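PDB 2OBN: DUF1611 domain-containing protein from Anabaena variabilis, which is of unknown function but pairs a Rossmann-like domain with a P-loop NTPase-like domain, an architecture consistent with binding a nucleotide or dinucleotide. Local coordinates for residues L13-T18 and W93-T98; G17-I22 and R51-I56; I41-A46 and P89-I94; G109-L114 and L203-V208. The protein carries 2 engineered substitutions. One frame throughout, in Å; residues are numbered along the deposited sequence.

Interaction 1: L13-T18 and W93-T98; sequences LLHEGT and WIELKT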
loop_
_atom_site.group_PDB
_atom_site.type_symbol
_atom_site.label_atom_id
_atom_site.label_comp_id
_atom_site.label_asym_id
_atom_site.label_seq_id
_atom_site.Cartn_x
_atom_site.Cartn_y
_atom_site.Cartn_z
ATOM N N LEU B 13 23.319 -16.171 6.582
ATOM C CA LEU B 13 24.063 -15.771 5.390
ATOM C C LEU B 13 24.187 -14.263 5.549
ATOM O O LEU B 13 23.174 -13.565 5.561
ATOM C CB LEU B 13 23.306 -16.120 4.103
ATOM C CG LEU B 13 24.066 -15.854 2.795
ATOM C CD1 LEU B 13 25.255 -16.817 2.664
ATOM C CD2 LEU B 13 23.150 -15.968 1.578
ATOM N N LEU B 14 25.409 -13.765 5.699
ATOM C CA LEU B 14 25.602 -12.347 5.978
ATOM C C LEU B 14 26.832 -11.757 5.276
ATOM O O LEU B 14 27.470 -10.858 5.829
ATOM C CB LEU B 14 25.675 -12.156 7.512
ATOM C CG LEU B 14 25.491 -10.790 8.214
ATOM C CD1 LEU B 14 24.272 -10.005 7.766
ATOM C CD2 LEU B 14 25.423 -11.003 9.718
ATOM N N HIS B 15 27.132 -12.233 4.058
ATOM C CA HIS B 15 28.285 -11.738 3.282
ATOM C C HIS B 15 28.193 -10.249 3.024
ATOM O O HIS B 15 27.215 -9.791 2.430
ATOM C CB HIS B 15 28.422 -12.415 1.909
ATOM C CG HIS B 15 28.735 -13.874 1.970
ATOM N ND1 HIS B 15 29.933 -14.358 2.442
ATOM C CD2 HIS B 15 28.021 -14.954 1.578
ATOM C CE1 HIS B 15 29.931 -15.676 2.367
ATOM N NE2 HIS B 15 28.781 -16.062 1.847
ATOM N N GLU B 16 29.224 -9.513 3.454
ATOM C CA GLU B 16 29.300 -8.044 3.301
ATOM C C GLU B 16 28.323 -7.240 4.173
ATOM O O GLU B 16 28.375 -6.018 4.156
ATOM C CB GLU B 16 29.130 -7.613 1.840
ATOM C CG GLU B 16 30.079 -8.303 0.880
ATOM C CD GLU B 16 30.006 -7.728 -0.527
ATOM O OE1 GLU B 16 28.881 -7.588 -1.072
ATOM O OE2 GLU B 16 31.091 -7.429 -1.084
ATOM N N GLY B 17 27.459 -7.908 4.941
ATOM C CA GLY B 17 26.501 -7.225 5.786
ATOM C C GLY B 17 26.845 -7.110 7.265
ATOM O O GLY B 17 26.145 -6.395 7.979
ATOM N N THR B 18 27.874 -7.803 7.754
ATOM C CA THR B 18 28.189 -7.716 9.181
ATOM C C THR B 18 28.641 -6.310 9.548
ATOM O O THR B 18 28.155 -5.751 10.520
ATOM C CB THR B 18 29.244 -8.742 9.658
ATOM O OG1 THR B 18 28.905 -10.058 9.193
ATOM C CG2 THR B 18 29.323 -8.757 11.190
ATOM N N TRP B 93 23.380 -18.030 -5.061
ATOM C CA TRP B 93 22.974 -19.397 -5.440
ATOM C C TRP B 93 23.887 -20.514 -4.930
ATOM O O TRP B 93 23.404 -21.532 -4.448
ATOM C CB TRP B 93 22.817 -19.529 -6.967
ATOM C CG TRP B 93 21.792 -18.611 -7.540
ATOM C CD1 TRP B 93 22.023 -17.493 -8.279
ATOM C CD2 TRP B 93 20.371 -18.703 -7.378
ATOM N NE1 TRP B 93 20.836 -16.891 -8.612
ATOM C CE2 TRP B 93 19.805 -17.611 -8.067
ATOM C CE3 TRP B 93 19.520 -19.607 -6.728
ATOM C CZ2 TRP B 93 18.423 -17.398 -8.126
ATOM C CZ3 TRP B 93 18.152 -19.392 -6.784
ATOM C CH2 TRP B 93 17.617 -18.296 -7.478
ATOM N N ILE B 94 25.194 -20.328 -5.057
ATOM C CA ILE B 94 26.155 -21.328 -4.589
ATOM C C ILE B 94 25.939 -21.616 -3.098
ATOM O O ILE B 94 25.877 -22.786 -2.688
ATOM C CB ILE B 94 27.618 -20.880 -4.837
ATOM C CG1 ILE B 94 27.927 -20.875 -6.340
ATOM C CG2 ILE B 94 28.599 -21.818 -4.120
ATOM C CD1 ILE B 94 29.235 -20.180 -6.705
ATOM N N GLU B 95 25.817 -20.546 -2.308
ATOM C CA GLU B 95 25.622 -20.666 -0.860
ATOM C C GLU B 95 24.293 -21.330 -0.519
ATOM O O GLU B 95 24.223 -22.179 0.373
ATOM C CB GLU B 95 25.740 -19.293 -0.179
ATOM C CG GLU B 95 27.141 -18.621 -0.253
ATOM C CD GLU B 95 28.251 -19.350 0.535
ATOM O OE1 GLU B 95 28.480 -20.558 0.317
ATOM O OE2 GLU B 95 28.931 -18.698 1.357
ATOM N N LEU B 96 23.251 -20.958 -1.254
ATOM C CA LEU B 96 21.924 -21.526 -1.055
ATOM C C LEU B 96 21.935 -23.015 -1.380
ATOM O O LEU B 96 21.498 -23.842 -0.572
ATOM C CB LEU B 96 20.883 -20.800 -1.924
ATOM C CG LEU B 96 20.752 -19.283 -1.710
ATOM C CD1 LEU B 96 19.661 -18.687 -2.604
ATOM C CD2 LEU B 96 20.501 -18.919 -0.253
ATOM N N LYS B 97 22.453 -23.358 -2.553
ATOM C CA LYS B 97 22.518 -24.760 -2.992
ATOM C C LYS B 97 23.351 -25.638 -2.059
ATOM O O LYS B 97 22.983 -26.783 -1.802
ATOM C CB LYS B 97 23.054 -24.853 -4.420
ATOM C CG LYS B 97 22.088 -24.304 -5.471
ATOM C CD LYS B 97 22.626 -24.516 -6.866
ATOM C CE LYS B 97 21.629 -24.107 -7.920
ATOM N NZ LYS B 97 22.121 -24.522 -9.272
ATOM N N THR B 98 24.459 -25.097 -1.558
ATOM C CA THR B 98 25.334 -25.810 -0.624
ATOM C C THR B 98 24.601 -26.158 0.676
ATOM O O THR B 98 24.772 -27.254 1.222
ATOM C CB THR B 98 26.593 -24.977 -0.293
ATOM O OG1 THR B 98 27.275 -24.644 -1.508
ATOM C CG2 THR B 98 27.535 -25.745 0.631
#
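His15 and Glu95 form a buried histidine-carboxylate hydrogen bond, which ties the loop leaving strand 10-13 to helix 92-101 in the Rossmann-like half of the chain. The donor is NE2 of His15 and the acceptor OE2 of Glu95, 2.7 Å apart, with an N-H...O angle of 150°. The carboxylate oxygen sits at the edge of the imidazole, in its plane, and accepts the N-H on its anti lone pair. Ring and carboxylate are nearly coplanar, 22° apart, as suits a bond running from the rim of one flat group to the rim of another. Glu95 reaches the ring through a turn about its CB-CG bond (chi2 -67°), which turns the carboxylate aside from the line on which the chain left the helix.

Beside this polar pair the packing is apolar. Leu13 lays its CD1 methyl against the aliphatic base of the glutamate, 3.8 Å from Glu95 CB, while its other methyl, CD2, approaches Leu96 CD2 at 4.4 Å. A branched leucine suits this place because one side chain serves both neighbours.

The other imidazole nitrogen, ND1, accepts from the backbone N of Arg43, which is consistent with a histidine carrying its proton on NE2. Glu95 OE2 also receives a weak bond from Val66 N. With both ring nitrogens bonded, the imidazole is fixed in rotation and links the helix to the loop that follows strand 37-41.

Interaction 2: G17-I22 and R51-I56; sequences GTTGTI and REITGI
The threonine methyls carry most of the meeting of Thr18 and Thr19 with Ile53 and Thr54; no hydrogen bond crosses between 17-22 and 51-56. Thr18 points its CG2 at the CG2 of Thr54, methyl to methyl, 3.6 Å apart, and the same Thr18 CG2 lies 4.0 Å from Ile53 CD1. In Thr18 a chi1 of -49° sets OG1 beside the backbone N, where it bonds Asp42 OD2, and leaves CG2 opposite that N, facing the helix end. Threonine suits this position by having one polar and one apolar branch for two different neighbours. Thr19 presses its CG2 against the branch point of the isoleucine, 3.7 Å from Ile53 CB.

Thr54 divides its two branches in the same manner. While its methyl faces the loop, OG1 accepts from Ile56 N at 3.1 Å, an almost straight bond of 167° that makes an ST turn, and is also bonded to Leu50 O. A valine here would probably keep the methyl packing yet leave Ile56 N without its acceptor, so the turn at the helix end would be less firmly held. Gly55 follows with positive phi, a backbone shape that a side chain would strain.

The contact sets the loop between strand 10-13 and helix 24-32 against the end of helix 50-54, while Leu27 of helix 24-32 touches both Thr54 and Ile56.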
loop_
_atom_site.group_PDB
_atom_site.type_symbol
_atom_site.label_atom_id
_atom_site.label_comp_id
_atom_site.label_asym_id
_atom_site.label_seq_id
_atom_site.Cartn_x
_atom_site.Cartn_y
_atom_site.Cartn_z
ATOM N N GLY B 17 27.459 -7.908 4.941
ATOM C CA GLY B 17 26.501 -7.225 5.786
ATOM C C GLY B 17 26.845 -7.110 7.265
ATOM O O GLY B 17 26.145 -6.395 7.979
ATOM N N THR B 18 27.874 -7.803 7.754
ATOM C CA THR B 18 28.189 -7.716 9.181
ATOM C C THR B 18 28.641 -6.310 9.548
ATOM O O THR B 18 28.155 -5.751 10.520
ATOM C CB THR B 18 29.244 -8.742 9.658
ATOM O OG1 THR B 18 28.905 -10.058 9.193
ATOM C CG2 THR B 18 29.323 -8.757 11.190
ATOM N N THR B 19 29.574 -5.759 8.775
ATOM C CA THR B 19 30.076 -4.391 8.978
ATOM C C THR B 19 29.702 -3.437 7.842
ATOM O O THR B 19 30.049 -2.252 7.892
ATOM C CB THR B 19 31.617 -4.356 9.144
ATOM O OG1 THR B 19 32.252 -4.912 7.981
ATOM C CG2 THR B 19 32.036 -5.122 10.381
ATOM N N GLY B 20 29.006 -3.943 6.827
ATOM C CA GLY B 20 28.590 -3.129 5.696
ATOM C C GLY B 20 27.207 -2.565 5.927
ATOM O O GLY B 20 26.784 -2.402 7.077
ATOM N N THR B 21 26.501 -2.287 4.829
ATOM C CA THR B 21 25.154 -1.711 4.867
ATOM C C THR B 21 23.993 -2.648 4.471
ATOM O O THR B 21 22.842 -2.333 4.760
ATOM C CB THR B 21 25.086 -0.480 3.928
ATOM O OG1 THR B 21 25.478 -0.863 2.609
ATOM C CG2 THR B 21 26.021 0.635 4.413
ATOM N N ILE B 22 24.281 -3.777 3.825
ATOM C CA ILE B 22 23.228 -4.703 3.332
ATOM C C ILE B 22 22.723 -5.809 4.297
ATOM O O ILE B 22 21.778 -6.543 3.952
ATOM C CB ILE B 22 23.665 -5.387 2.008
ATOM C CG1 ILE B 22 24.890 -6.304 2.212
ATOM C CG2 ILE B 22 23.956 -4.345 0.957
ATOM C CD1 ILE B 22 25.302 -7.081 0.980
ATOM N N ARG B 51 31.102 -8.956 18.586
ATOM C CA ARG B 51 30.944 -7.814 19.496
ATOM C C ARG B 51 31.774 -6.600 19.081
ATOM O O ARG B 51 31.251 -5.487 19.021
ATOM C CB ARG B 51 31.322 -8.197 20.939
ATOM C CG ARG B 51 31.055 -7.084 21.993
ATOM C CD ARG B 51 31.750 -7.352 23.329
ATOM N N GLU B 52 33.059 -6.809 18.809
ATOM C CA GLU B 52 33.934 -5.689 18.467
ATOM C C GLU B 52 33.543 -4.970 17.185
ATOM O O GLU B 52 33.549 -3.745 17.152
ATOM C CB GLU B 52 35.405 -6.120 18.400
ATOM C CG GLU B 52 35.981 -6.616 19.729
ATOM C CD GLU B 52 35.736 -5.656 20.892
ATOM O OE1 GLU B 52 35.924 -4.426 20.724
ATOM O OE2 GLU B 52 35.352 -6.147 21.978
ATOM N N ILE B 53 33.155 -5.720 16.161
ATOM C CA ILE B 53 32.836 -5.129 14.857
ATOM C C ILE B 53 31.381 -4.654 14.664
ATOM O O ILE B 53 31.127 -3.816 13.797
ATOM C CB ILE B 53 33.308 -6.066 13.716
ATOM C CG1 ILE B 53 32.426 -7.311 13.571
ATOM C CG2 ILE B 53 34.763 -6.462 13.957
ATOM C CD1 ILE B 53 33.010 -8.350 12.626
ATOM N N THR B 54 30.448 -5.167 15.476
ATOM C CA THR B 54 29.029 -4.775 15.429
ATOM C C THR B 54 28.521 -4.024 16.667
ATOM O O THR B 54 27.621 -3.197 16.558
ATOM C CB THR B 54 28.113 -6.007 15.304
ATOM O OG1 THR B 54 28.284 -6.844 16.453
ATOM C CG2 THR B 54 28.445 -6.797 14.064
ATOM N N GLY B 55 29.070 -4.334 17.839
ATOM C CA GLY B 55 28.593 -3.754 19.092
ATOM C C GLY B 55 27.443 -4.549 19.713
ATOM O O GLY B 55 26.850 -4.110 20.695
ATOM N N ILE B 56 27.120 -5.711 19.139
ATOM C CA ILE B 56 26.076 -6.593 19.661
ATOM C C ILE B 56 26.721 -7.506 20.710
ATOM O O ILE B 56 27.748 -8.129 20.437
ATOM C CB ILE B 56 25.462 -7.469 18.541
ATOM C CG1 ILE B 56 24.851 -6.589 17.442
ATOM C CG2 ILE B 56 24.423 -8.445 19.132
ATOM C CD1 ILE B 56 24.393 -7.361 16.198
#

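Interaction 3: I41-A46 and P89-I94; sequences IDRNCA and PDDYWI
Arg43 and Asp91 reach across the surface to make a long salt bridge, with Arg43 NH2 3.4 Å from Asp91 OD2. The hydrogen bond within it is weak, bent to 138°, and the guanidinium and carboxylate planes stand 54° apart, so this is no flat, two-pronged pairing. Arginine suits the place by its length: extended from CG to NE, it spans a wide gap between the two backbones.

A water bridges the same two groups. Water 1 accepts from Arg43 NH2 at 3.1 Å and donates to Asp91 OD2 at 2.9 Å, closing a small triangle with the direct bridge. Both residues are exposed, and solvent probably screens much of the attraction.

Hydrogen bonds within 41-46 shape the loop that presents the arginine. Asp42 OD1 accepts from Asn44 N at 3.2 Å, from above the carboxylate plane, which makes an Asx turn. The same oxygen accepts from Glu16 N, and OD2 is bonded to Thr18 OG1.

An acidic residue just after the second strand of a Rossmann sheet often binds the ribose of a dinucleotide. Asp42, following strand 37-41, probably occupies the corresponding place, though here its carboxylate is engaged by the loop after the first strand.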
loop_
_atom_site.group_PDB
_atom_site.type_symbol
_atom_site.label_atom_id
_atom_site.label_comp_id
_atom_site.label_asym_id
_atom_site.label_seq_id
_atom_site.Cartn_x
_atom_site.Cartn_y
_atom_site.Cartn_z
ATOM N N ILE B 41 27.828 -16.150 8.567
ATOM C CA ILE B 41 28.584 -16.388 7.347
ATOM C C ILE B 41 28.880 -15.067 6.656
ATOM O O ILE B 41 27.976 -14.426 6.115
ATOM C CB ILE B 41 27.808 -17.342 6.411
ATOM C CG1 ILE B 41 27.620 -18.701 7.094
ATOM C CG2 ILE B 41 28.547 -17.538 5.083
ATOM C CD1 ILE B 41 26.516 -19.545 6.477
ATOM N N ASP B 42 30.148 -14.662 6.694
ATOM C CA ASP B 42 30.595 -13.434 6.036
ATOM C C ASP B 42 32.094 -13.540 5.724
ATOM O O ASP B 42 32.927 -13.497 6.628
ATOM C CB ASP B 42 30.296 -12.213 6.915
ATOM C CG ASP B 42 30.661 -10.889 6.247
ATOM O OD1 ASP B 42 31.047 -10.877 5.061
ATOM O OD2 ASP B 42 30.544 -9.841 6.915
ATOM N N ARG B 43 32.406 -13.684 4.434
ATOM C CA ARG B 43 33.782 -13.807 3.929
ATOM C C ARG B 43 34.694 -12.611 4.247
ATOM O O ARG B 43 35.902 -12.764 4.322
ATOM C CB ARG B 43 33.773 -14.077 2.418
ATOM C CG ARG B 43 33.040 -13.042 1.585
ATOM C CD ARG B 43 33.118 -13.365 0.103
ATOM N NE ARG B 43 32.308 -12.409 -0.651
ATOM C CZ ARG B 43 31.051 -12.589 -1.068
ATOM N NH1 ARG B 43 30.388 -13.735 -0.872
ATOM N NH2 ARG B 43 30.459 -11.602 -1.728
ATOM N N ASN B 44 34.103 -11.430 4.406
ATOM C CA ASN B 44 34.832 -10.233 4.790
ATOM C C ASN B 44 35.212 -10.185 6.282
ATOM O O ASN B 44 36.093 -9.421 6.666
ATOM C CB ASN B 44 33.985 -8.988 4.482
ATOM C CG ASN B 44 33.773 -8.761 2.997
ATOM O OD1 ASN B 44 34.117 -9.597 2.172
ATOM N ND2 ASN B 44 33.215 -7.606 2.655
ATOM N N CYS B 45 34.555 -10.988 7.116
ATOM C CA CYS B 45 34.757 -10.955 8.571
ATOM C C CYS B 45 35.144 -12.286 9.234
ATOM O O CYS B 45 35.134 -12.392 10.460
ATOM C CB CYS B 45 33.462 -10.432 9.220
ATOM S SG CYS B 45 33.074 -8.742 8.732
ATOM N N ALA B 46 35.508 -13.282 8.442
ATOM C CA ALA B 46 35.833 -14.600 8.980
ATOM C C ALA B 46 36.885 -14.541 10.094
ATOM O O ALA B 46 37.941 -13.934 9.934
ATOM C CB ALA B 46 36.286 -15.532 7.856
ATOM N N PRO B 89 21.246 -11.757 -6.192
ATOM C CA PRO B 89 22.571 -11.692 -6.822
ATOM C C PRO B 89 23.085 -13.072 -7.224
ATOM O O PRO B 89 22.753 -14.069 -6.584
ATOM C CB PRO B 89 23.447 -11.069 -5.731
ATOM C CG PRO B 89 22.482 -10.299 -4.893
ATOM C CD PRO B 89 21.280 -11.198 -4.832
ATOM N N ASP B 90 23.892 -13.114 -8.278
ATOM C CA ASP B 90 24.399 -14.369 -8.822
ATOM C C ASP B 90 25.254 -15.176 -7.841
ATOM O O ASP B 90 25.284 -16.403 -7.923
ATOM C CB ASP B 90 25.194 -14.113 -10.114
ATOM N N ASP B 91 25.941 -14.499 -6.919
ATOM C CA ASP B 91 26.810 -15.192 -5.951
ATOM C C ASP B 91 26.071 -15.874 -4.787
ATOM O O ASP B 91 26.672 -16.660 -4.054
ATOM C CB ASP B 91 27.940 -14.270 -5.443
ATOM C CG ASP B 91 27.433 -13.015 -4.732
ATOM O OD1 ASP B 91 26.213 -12.775 -4.678
ATOM O OD2 ASP B 91 28.285 -12.251 -4.231
ATOM N N TYR B 92 24.780 -15.591 -4.630
ATOM C CA TYR B 92 23.975 -16.203 -3.557
ATOM C C TYR B 92 23.682 -17.683 -3.809
ATOM O O TYR B 92 23.731 -18.477 -2.881
ATOM C CB TYR B 92 22.623 -15.490 -3.405
ATOM C CG TYR B 92 22.603 -14.151 -2.676
ATOM C CD1 TYR B 92 23.683 -13.270 -2.722
ATOM C CD2 TYR B 92 21.437 -13.723 -2.033
ATOM C CE1 TYR B 92 23.632 -12.035 -2.077
ATOM C CE2 TYR B 92 21.366 -12.482 -1.406
ATOM C CZ TYR B 92 22.467 -11.640 -1.428
ATOM O OH TYR B 92 22.395 -10.410 -0.805
ATOM N N TRP B 93 23.380 -18.030 -5.061
ATOM C CA TRP B 93 22.974 -19.397 -5.440
ATOM C C TRP B 93 23.887 -20.514 -4.930
ATOM O O TRP B 93 23.404 -21.532 -4.448
ATOM C CB TRP B 93 22.817 -19.529 -6.967
ATOM C CG TRP B 93 21.792 -18.611 -7.540
ATOM C CD1 TRP B 93 22.023 -17.493 -8.279
ATOM C CD2 TRP B 93 20.371 -18.703 -7.378
ATOM N NE1 TRP B 93 20.836 -16.891 -8.612
ATOM C CE2 TRP B 93 19.805 -17.611 -8.067
ATOM C CE3 TRP B 93 19.520 -19.607 -6.728
ATOM C CZ2 TRP B 93 18.423 -17.398 -8.126
ATOM C CZ3 TRP B 93 18.152 -19.392 -6.784
ATOM C CH2 TRP B 93 17.617 -18.296 -7.478
ATOM N N ILE B 94 25.194 -20.328 -5.057
ATOM C CA ILE B 94 26.155 -21.328 -4.589
ATOM C C ILE B 94 25.939 -21.616 -3.098
ATOM O O ILE B 94 25.877 -22.786 -2.688
ATOM C CB ILE B 94 27.618 -20.880 -4.837
ATOM C CG1 ILE B 94 27.927 -20.875 -6.340
ATOM C CG2 ILE B 94 28.599 -21.818 -4.120
ATOM C CD1 ILE B 94 29.235 -20.180 -6.705
HETATM O O HOH W 1 27.473 -12.281 -1.430
#

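Interaction 4: G109-L114 and L203-V208; sequences GLHTPL and LDAVRV
The His111 imidazole turns its edge to backbone atoms of Asp204 and Ala205. CE1 leads, 3.7 Å from Asp204 O, which sits in the ring plane, with Ala205 CA also at the rim. Asp204 OD1, likewise 3.7 Å from His111 CE1, and the CB methyl of Ala205 stand well out of that plane, on one side. The carboxylate is turned 29° from the ring, with no hydrogen bond between them. The second subunit completes the setting: its Phe210 ring meets the imidazole at about 50°, and its Asp209 OD2 is hydrogen-bonded to His111 NE2.

Small Ala205 lets the ring come close to the short 3-10 segment 203-205. Asp204 spends its charge on Arg134 through a salt bridge from OD2, and Arg134 also touches His111 and Ala205. A leucine in place of His111 would probably leave that Asp209 without this partner and lose the flat ring that meets Phe210 of the second subunit.

The chemistry is that of a mixed charged cluster at the subunit interface. Asp204 OD2 and Asp209 OD2 of the second subunit lie close, and Arg134 probably offsets their like charges in part, while the bond with His111 NE2 probably helps to hold that Asp209 in place.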
loop_
_atom_site.group_PDB
_atom_site.type_symbol
_atom_site.label_atom_id
_atom_site.label_comp_id
_atom_site.label_asym_id
_atom_site.label_seq_id
_atom_site.Cartn_x
_atom_site.Cartn_y
_atom_site.Cartn_z
ATOM N N GLY B 109 13.736 -13.922 3.459
ATOM C CA GLY B 109 12.969 -12.714 3.709
ATOM C C GLY B 109 12.904 -11.768 2.518
ATOM O O GLY B 109 12.240 -10.741 2.579
ATOM N N LEU B 110 13.585 -12.112 1.434
ATOM C CA LEU B 110 13.622 -11.268 0.255
ATOM C C LEU B 110 12.274 -11.281 -0.439
ATOM O O LEU B 110 11.483 -12.199 -0.227
ATOM C CB LEU B 110 14.679 -11.770 -0.722
ATOM C CG LEU B 110 16.131 -11.823 -0.264
ATOM C CD1 LEU B 110 16.961 -12.342 -1.423
ATOM C CD2 LEU B 110 16.626 -10.472 0.164
ATOM N N HIS B 111 12.027 -10.261 -1.265
ATOM C CA HIS B 111 10.781 -10.164 -2.029
ATOM C C HIS B 111 10.643 -11.314 -3.023
ATOM O O HIS B 111 9.538 -11.791 -3.263
ATOM C CB HIS B 111 10.684 -8.838 -2.809
ATOM C CG HIS B 111 10.121 -7.678 -2.030
ATOM N ND1 HIS B 111 8.777 -7.555 -1.742
ATOM C CD2 HIS B 111 10.704 -6.542 -1.576
ATOM C CE1 HIS B 111 8.561 -6.417 -1.110
ATOM N NE2 HIS B 111 9.713 -5.780 -0.998
ATOM N N THR B 112 11.759 -11.727 -3.626
ATOM C CA THR B 112 11.748 -12.811 -4.613
ATOM C C THR B 112 11.567 -14.169 -3.909
ATOM O O THR B 112 12.403 -14.558 -3.075
ATOM C CB THR B 112 13.057 -12.831 -5.431
ATOM O OG1 THR B 112 13.240 -11.569 -6.092
ATOM C CG2 THR B 112 13.038 -13.948 -6.471
ATOM N N PRO B 113 10.480 -14.896 -4.236
ATOM C CA PRO B 113 10.230 -16.194 -3.599
ATOM C C PRO B 113 11.142 -17.316 -4.128
ATOM O O PRO B 113 11.342 -17.432 -5.337
ATOM C CB PRO B 113 8.772 -16.474 -3.945
ATOM C CG PRO B 113 8.550 -15.767 -5.212
ATOM C CD PRO B 113 9.430 -14.556 -5.206
ATOM N N LEU B 114 11.675 -18.125 -3.214
ATOM C CA LEU B 114 12.605 -19.197 -3.543
ATOM C C LEU B 114 12.073 -20.637 -3.387
ATOM O O LEU B 114 12.753 -21.586 -3.786
ATOM C CB LEU B 114 13.850 -19.035 -2.674
ATOM C CG LEU B 114 14.683 -17.769 -2.883
ATOM C CD1 LEU B 114 15.844 -17.739 -1.888
ATOM C CD2 LEU B 114 15.208 -17.658 -4.299
ATOM N N LEU B 203 4.146 -6.744 5.800
ATOM C CA LEU B 203 3.228 -5.806 5.151
ATOM C C LEU B 203 3.674 -5.217 3.822
ATOM O O LEU B 203 2.833 -5.003 2.951
ATOM C CB LEU B 203 2.903 -4.662 6.108
ATOM C CG LEU B 203 1.834 -3.663 5.678
ATOM C CD1 LEU B 203 0.500 -4.357 5.509
ATOM C CD2 LEU B 203 1.729 -2.538 6.697
ATOM N N ASP B 204 4.974 -4.982 3.628
ATOM C CA ASP B 204 5.434 -4.354 2.374
ATOM C C ASP B 204 5.319 -5.244 1.136
ATOM O O ASP B 204 5.489 -4.768 0.009
ATOM C CB ASP B 204 6.827 -3.727 2.507
ATOM C CG ASP B 204 7.960 -4.749 2.612
ATOM O OD1 ASP B 204 7.756 -5.961 2.474
ATOM O OD2 ASP B 204 9.102 -4.299 2.833
ATOM N N ALA B 205 5.051 -6.531 1.359
ATOM C CA ALA B 205 4.822 -7.501 0.294
ATOM C C ALA B 205 3.331 -7.801 0.105
ATOM O O ALA B 205 2.974 -8.650 -0.719
ATOM C CB ALA B 205 5.560 -8.778 0.608
ATOM N N VAL B 206 2.463 -7.156 0.893
ATOM C CA VAL B 206 1.013 -7.348 0.752
ATOM C C VAL B 206 0.495 -6.407 -0.342
ATOM O O VAL B 206 0.987 -5.274 -0.492
ATOM C CB VAL B 206 0.260 -7.073 2.077
ATOM C CG1 VAL B 206 -1.268 -7.203 1.886
ATOM C CG2 VAL B 206 0.728 -8.029 3.171
ATOM N N ARG B 207 -0.486 -6.872 -1.117
ATOM C CA ARG B 207 -1.081 -6.031 -2.164
ATOM C C ARG B 207 -1.782 -4.852 -1.506
ATOM O O ARG B 207 -2.355 -4.998 -0.421
ATOM C CB ARG B 207 -2.082 -6.824 -3.012
ATOM C CG ARG B 207 -1.442 -7.866 -3.918
ATOM C CD ARG B 207 -2.483 -8.813 -4.486
ATOM N NE ARG B 207 -2.953 -9.771 -3.486
ATOM C CZ ARG B 207 -3.843 -10.737 -3.716
ATOM N NH1 ARG B 207 -4.408 -10.884 -4.902
ATOM N NH2 ARG B 207 -4.191 -11.561 -2.741
ATOM N N VAL B 208 -1.747 -3.705 -2.183
ATOM C CA VAL B 208 -2.316 -2.454 -1.656
ATOM C C VAL B 208 -3.745 -2.618 -1.117
ATOM O O VAL B 208 -4.026 -2.223 0.020
ATOM C CB VAL B 208 -2.195 -1.315 -2.709
ATOM C CG1 VAL B 208 -3.130 -0.138 -2.429
ATOM C CG2 VAL B 208 -0.758 -0.833 -2.801
#

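Overall arrangement
Interactions 1, 2 and 3 cluster at one end of the Rossmann-like sheet. Interactions 1 and 3 have centres about 4 Å apart and share helix 92-101, and interaction 2, its centre about 16 Å from that of interaction 1, starts from the same loop. Asp42 knits them together: its OD1 is 2.8 Å from Glu16 N, and its OD2 2.8 Å from Thr18 OG1. Interaction 4 stands apart, with its centre about 20 Å from that of interaction 1, although Leu114 still packs on Leu96 and Trp93. It alone joins the Rossmann-like and P-loop parts and adjoins the second subunit. A tetraethylene glycol, probably from the crystallisation liquor, lies about 4 Å from the His111 side chain.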